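Local coordinates for protein Glp_546_48378_50642 (Giardia intestinalis, PDB 2QVW) that cleaves double-stranded RNA in the RNA interference pathway, producing small interfering RNAs of 21 to 23 base pairs that direct destruction of homologous RNAs, at residues V131-S143 and P245-D257. Residues are numbered along the deposited sequence; the frame is centred on the assembly and turned at random.
Sequences VTAQLMCDAKRLS and PPELCLLLPDEFD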
loop_
_atom_site.group_PDB
_atom_site.type_symbol
_atom_site.label_atom_id
_atom_site.label_comp_id
_atom_site.label_asym_id
_atom_site.label_seq_id
_atom_site.Cartn_x
_atom_site.Cartn_y
_atom_site.Cartn_z
ATOM N N VAL A 131 33.263 20.906 -15.093
ATOM C CA VAL A 131 34.416 20.061 -15.357
ATOM C C VAL A 131 34.012 18.935 -16.273
ATOM O O VAL A 131 34.630 18.708 -17.301
ATOM C CB VAL A 131 34.952 19.420 -14.086
ATOM C CG1 VAL A 131 36.034 18.426 -14.440
ATOM C CG2 VAL A 131 35.493 20.482 -13.158
ATOM N N THR A 132 32.957 18.237 -15.877
ATOM C CA THR A 132 32.434 17.111 -16.633
ATOM C C THR A 132 32.103 17.507 -18.063
ATOM O O THR A 132 32.636 16.941 -19.013
ATOM C CB THR A 132 31.157 16.547 -15.971
ATOM O OG1 THR A 132 31.449 16.146 -14.625
ATOM C CG2 THR A 132 30.639 15.350 -16.743
ATOM N N ALA A 133 31.219 18.482 -18.209
ATOM C CA ALA A 133 30.804 18.929 -19.521
ATOM C C ALA A 133 31.977 19.423 -20.337
ATOM O O ALA A 133 32.024 19.212 -21.546
ATOM C CB ALA A 133 29.775 20.015 -19.392
ATOM N N GLN A 134 32.920 20.092 -19.688
ATOM C CA GLN A 134 34.079 20.585 -20.407
ATOM C C GLN A 134 34.787 19.396 -21.027
ATOM O O GLN A 134 35.014 19.356 -22.228
ATOM C CB GLN A 134 35.038 21.285 -19.467
ATOM C CG GLN A 134 34.433 22.395 -18.681
ATOM C CD GLN A 134 35.473 23.102 -17.859
ATOM O OE1 GLN A 134 36.363 23.755 -18.398
ATOM N NE2 GLN A 134 35.387 22.958 -16.543
ATOM N N LEU A 135 35.136 18.430 -20.186
ATOM C CA LEU A 135 35.809 17.221 -20.634
ATOM C C LEU A 135 35.168 16.743 -21.924
ATOM O O LEU A 135 35.852 16.543 -22.926
ATOM C CB LEU A 135 35.701 16.119 -19.571
ATOM C CG LEU A 135 36.214 16.477 -18.172
ATOM C CD1 LEU A 135 36.348 15.215 -17.329
ATOM C CD2 LEU A 135 37.558 17.183 -18.288
ATOM N N MET A 136 33.854 16.560 -21.896
ATOM C CA MET A 136 33.128 16.118 -23.079
ATOM C C MET A 136 33.416 17.033 -24.264
ATOM O O MET A 136 33.832 16.576 -25.324
ATOM C CB MET A 136 31.622 16.105 -22.802
ATOM C CG MET A 136 31.027 14.720 -22.601
ATOM S SD MET A 136 31.246 13.643 -24.041
ATOM C CE MET A 136 30.124 14.380 -25.196
ATOM N N CYS A 137 33.188 18.329 -24.074
ATOM C CA CYS A 137 33.422 19.314 -25.124
ATOM C C CYS A 137 34.845 19.229 -25.697
ATOM O O CYS A 137 35.025 19.305 -26.905
ATOM C CB CYS A 137 33.143 20.724 -24.584
ATOM S SG CYS A 137 33.268 22.082 -25.790
ATOM N N ASP A 138 35.865 19.085 -24.858
ATOM C CA ASP A 138 37.235 18.987 -25.376
ATOM C C ASP A 138 37.667 17.533 -25.554
ATOM O O ASP A 138 38.727 17.117 -25.074
ATOM C CB ASP A 138 38.230 19.696 -24.449
ATOM C CG ASP A 138 38.595 21.090 -24.932
ATOM O OD1 ASP A 138 39.183 21.226 -26.029
ATOM O OD2 ASP A 138 38.289 22.050 -24.200
ATOM N N ALA A 139 36.846 16.761 -26.253
ATOM C CA ALA A 139 37.147 15.355 -26.477
ATOM C C ALA A 139 37.792 15.135 -27.829
ATOM O O ALA A 139 37.155 15.307 -28.863
ATOM C CB ALA A 139 35.880 14.531 -26.367
ATOM N N LYS A 140 39.062 14.754 -27.818
ATOM C CA LYS A 140 39.774 14.510 -29.059
ATOM C C LYS A 140 39.217 13.292 -29.790
ATOM O O LYS A 140 38.288 12.645 -29.320
ATOM C CB LYS A 140 41.276 14.318 -28.793
ATOM C CG LYS A 140 42.038 15.621 -28.611
ATOM C CD LYS A 140 43.496 15.501 -29.012
ATOM C CE LYS A 140 44.148 16.856 -28.932
ATOM N NZ LYS A 140 43.363 17.848 -29.726
ATOM N N ARG A 141 39.791 13.008 -30.956
ATOM C CA ARG A 141 39.411 11.865 -31.787
ATOM C C ARG A 141 40.548 10.842 -31.624
ATOM O O ARG A 141 41.720 11.225 -31.663
ATOM C CB ARG A 141 39.314 12.305 -33.248
ATOM C CG ARG A 141 38.083 11.807 -33.981
ATOM C CD ARG A 141 36.804 12.367 -33.374
ATOM N NE ARG A 141 35.666 12.278 -34.288
ATOM C CZ ARG A 141 34.651 13.141 -34.291
ATOM N NH1 ARG A 141 34.632 14.156 -33.431
ATOM N NH2 ARG A 141 33.659 13.003 -35.160
ATOM N N LEU A 142 40.233 9.559 -31.443
ATOM C CA LEU A 142 41.292 8.569 -31.247
ATOM C C LEU A 142 42.467 8.755 -32.195
ATOM O O LEU A 142 43.591 8.354 -31.874
ATOM C CB LEU A 142 40.759 7.144 -31.390
ATOM C CG LEU A 142 39.763 6.627 -30.353
ATOM C CD1 LEU A 142 39.568 5.140 -30.592
ATOM C CD2 LEU A 142 40.266 6.872 -28.935
ATOM N N SER A 143 42.201 9.369 -33.349
ATOM C CA SER A 143 43.215 9.617 -34.371
ATOM C C SER A 143 44.030 10.877 -34.082
ATOM O O SER A 143 44.700 11.411 -34.968
ATOM C CB SER A 143 42.549 9.756 -35.734
ATOM O OG SER A 143 41.715 10.897 -35.759
ATOM N N PRO A 245 37.693 2.981 -37.452
ATOM C CA PRO A 245 38.695 4.037 -37.629
ATOM C C PRO A 245 38.865 4.939 -36.409
ATOM O O PRO A 245 37.918 5.594 -35.974
ATOM C CB PRO A 245 38.165 4.807 -38.834
ATOM C CG PRO A 245 37.451 3.755 -39.614
ATOM C CD PRO A 245 36.700 3.030 -38.537
ATOM N N PRO A 246 40.091 5.008 -35.863
ATOM C CA PRO A 246 40.388 5.834 -34.687
ATOM C C PRO A 246 39.865 7.256 -34.853
ATOM O O PRO A 246 39.711 7.991 -33.875
ATOM C CB PRO A 246 41.914 5.803 -34.617
ATOM C CG PRO A 246 42.271 4.512 -35.267
ATOM C CD PRO A 246 41.335 4.477 -36.446
ATOM N N GLU A 247 39.598 7.646 -36.095
ATOM C CA GLU A 247 39.109 8.988 -36.376
ATOM C C GLU A 247 37.603 9.114 -36.161
ATOM O O GLU A 247 37.112 10.184 -35.806
ATOM C CB GLU A 247 39.489 9.408 -37.810
ATOM C CG GLU A 247 38.954 8.510 -38.920
ATOM C CD GLU A 247 39.336 8.997 -40.305
ATOM O OE1 GLU A 247 38.877 10.085 -40.714
ATOM O OE2 GLU A 247 40.100 8.288 -40.986
ATOM N N LEU A 248 36.867 8.030 -36.374
ATOM C CA LEU A 248 35.421 8.066 -36.182
ATOM C C LEU A 248 35.124 7.887 -34.698
ATOM O O LEU A 248 33.976 8.004 -34.250
ATOM C CB LEU A 248 34.751 6.946 -36.979
ATOM C CG LEU A 248 34.827 7.003 -38.505
ATOM C CD1 LEU A 248 34.355 5.673 -39.068
ATOM C CD2 LEU A 248 33.969 8.151 -39.041
ATOM N N CYS A 249 36.186 7.615 -33.944
ATOM C CA CYS A 249 36.103 7.381 -32.508
ATOM C C CYS A 249 36.384 8.603 -31.666
ATOM O O CYS A 249 37.427 9.234 -31.803
ATOM C CB CYS A 249 37.086 6.281 -32.108
ATOM S SG CYS A 249 36.813 4.719 -32.934
ATOM N N LEU A 250 35.447 8.917 -30.781
ATOM C CA LEU A 250 35.583 10.047 -29.876
ATOM C C LEU A 250 35.695 9.465 -28.472
ATOM O O LEU A 250 34.693 9.107 -27.861
ATOM C CB LEU A 250 34.354 10.950 -29.973
ATOM C CG LEU A 250 34.396 12.297 -29.249
ATOM C CD1 LEU A 250 33.094 13.024 -29.488
ATOM C CD2 LEU A 250 34.605 12.100 -27.765
ATOM N N LEU A 251 36.914 9.366 -27.957
ATOM C CA LEU A 251 37.114 8.805 -26.627
ATOM C C LEU A 251 36.426 9.638 -25.542
ATOM O O LEU A 251 36.672 10.840 -25.415
ATOM C CB LEU A 251 38.614 8.678 -26.332
ATOM C CG LEU A 251 39.018 7.850 -25.113
ATOM C CD1 LEU A 251 40.425 7.329 -25.305
ATOM C CD2 LEU A 251 38.915 8.687 -23.854
ATOM N N LEU A 252 35.558 8.992 -24.766
ATOM C CA LEU A 252 34.843 9.665 -23.683
ATOM C C LEU A 252 35.751 9.774 -22.457
ATOM O O LEU A 252 36.539 8.871 -22.179
ATOM C CB LEU A 252 33.584 8.878 -23.300
ATOM C CG LEU A 252 32.533 8.546 -24.364
ATOM C CD1 LEU A 252 31.329 7.909 -23.685
ATOM C CD2 LEU A 252 32.122 9.798 -25.109
ATOM N N PRO A 253 35.648 10.877 -21.693
ATOM C CA PRO A 253 36.511 10.998 -20.508
ATOM C C PRO A 253 36.295 9.894 -19.456
ATOM O O PRO A 253 35.183 9.393 -19.294
ATOM C CB PRO A 253 36.186 12.407 -19.984
ATOM C CG PRO A 253 34.797 12.658 -20.479
ATOM C CD PRO A 253 34.832 12.091 -21.875
ATOM N N ASP A 254 37.370 9.518 -18.763
ATOM C CA ASP A 254 37.330 8.481 -17.732
ATOM C C ASP A 254 35.943 8.320 -17.107
ATOM O O ASP A 254 35.352 7.243 -17.162
ATOM C CB ASP A 254 38.369 8.793 -16.645
ATOM C CG ASP A 254 39.804 8.574 -17.123
ATOM O OD1 ASP A 254 40.257 7.413 -17.131
ATOM O OD2 ASP A 254 40.481 9.557 -17.497
ATOM N N GLU A 255 35.424 9.396 -16.528
ATOM C CA GLU A 255 34.108 9.368 -15.901
ATOM C C GLU A 255 33.118 8.509 -16.676
ATOM O O GLU A 255 32.600 7.542 -16.140
ATOM C CB GLU A 255 33.559 10.793 -15.748
ATOM C CG GLU A 255 34.430 11.692 -14.865
ATOM C CD GLU A 255 33.901 13.120 -14.721
ATOM O OE1 GLU A 255 33.102 13.384 -13.797
ATOM O OE2 GLU A 255 34.288 13.978 -15.542
ATOM N N PHE A 256 32.852 8.849 -17.933
ATOM C CA PHE A 256 31.917 8.058 -18.722
ATOM C C PHE A 256 32.488 6.671 -18.927
ATOM O O PHE A 256 32.878 6.299 -20.034
ATOM C CB PHE A 256 31.636 8.698 -20.088
ATOM C CG PHE A 256 30.887 10.005 -20.012
ATOM C CD1 PHE A 256 31.572 11.214 -20.036
ATOM C CD2 PHE A 256 29.497 10.029 -19.913
ATOM C CE1 PHE A 256 30.891 12.426 -19.965
ATOM C CE2 PHE A 256 28.804 11.243 -19.840
ATOM C CZ PHE A 256 29.503 12.442 -19.866
ATOM N N ASP A 257 32.545 5.912 -17.838
ATOM C CA ASP A 257 33.054 4.551 -17.862
ATOM C C ASP A 257 31.833 3.647 -17.993
ATOM O O ASP A 257 30.741 4.020 -17.563
ATOM C CB ASP A 257 33.832 4.254 -16.573
ATOM C CG ASP A 257 32.933 4.070 -15.373
ATOM O OD1 ASP A 257 32.131 4.977 -15.064
ATOM O OD2 ASP A 257 33.035 3.007 -14.730
#
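The backbone N of L142 donates to C249 O at 2.8 Å, a bond that ties the chain beyond helix 127-137 to the residue just before strand 250-251. Beside it, R141 turns its guanidinium so that E247 O lies at the edge, in plane with the group; NE probably donates a hydrogen bond to E247 O, though the place of that oxygen is less certain, while NH2 forms a salt bridge with E165.

Apolar contacts run the length of the pairing. L142 packs between P246 and L251 with CG anti to its carbonyl carbon (chi1 -66°): CB packs on P246 CB, and CD2 crosses to L251 CB at 3.6 Å. Toward the helix, L135 CB rests on P253 CG at 3.7 Å. M136, its chain bent at chi2 and chi3, brings CG to 3.5 Å from F256 CE1 and places SD obliquely to the ring, 4.9 Å from its centroid, in a Met-aromatic contact; the M136 and L252 side chains lie side by side, SD 4.1 Å from L252 CD2.

At the far end the E255 carboxylate approaches T132, whose OG1 bonds back to A128 O within the helix.

The pairing thus joins helix 127-137 and its exit loop to the edge strand 250-251 of the five-stranded PAZ-domain sheet. Strand 160-163 pairs with that strand through backbone bonds of L250 and L252, while I72 of helix 60-77 packs against both M136 and F256.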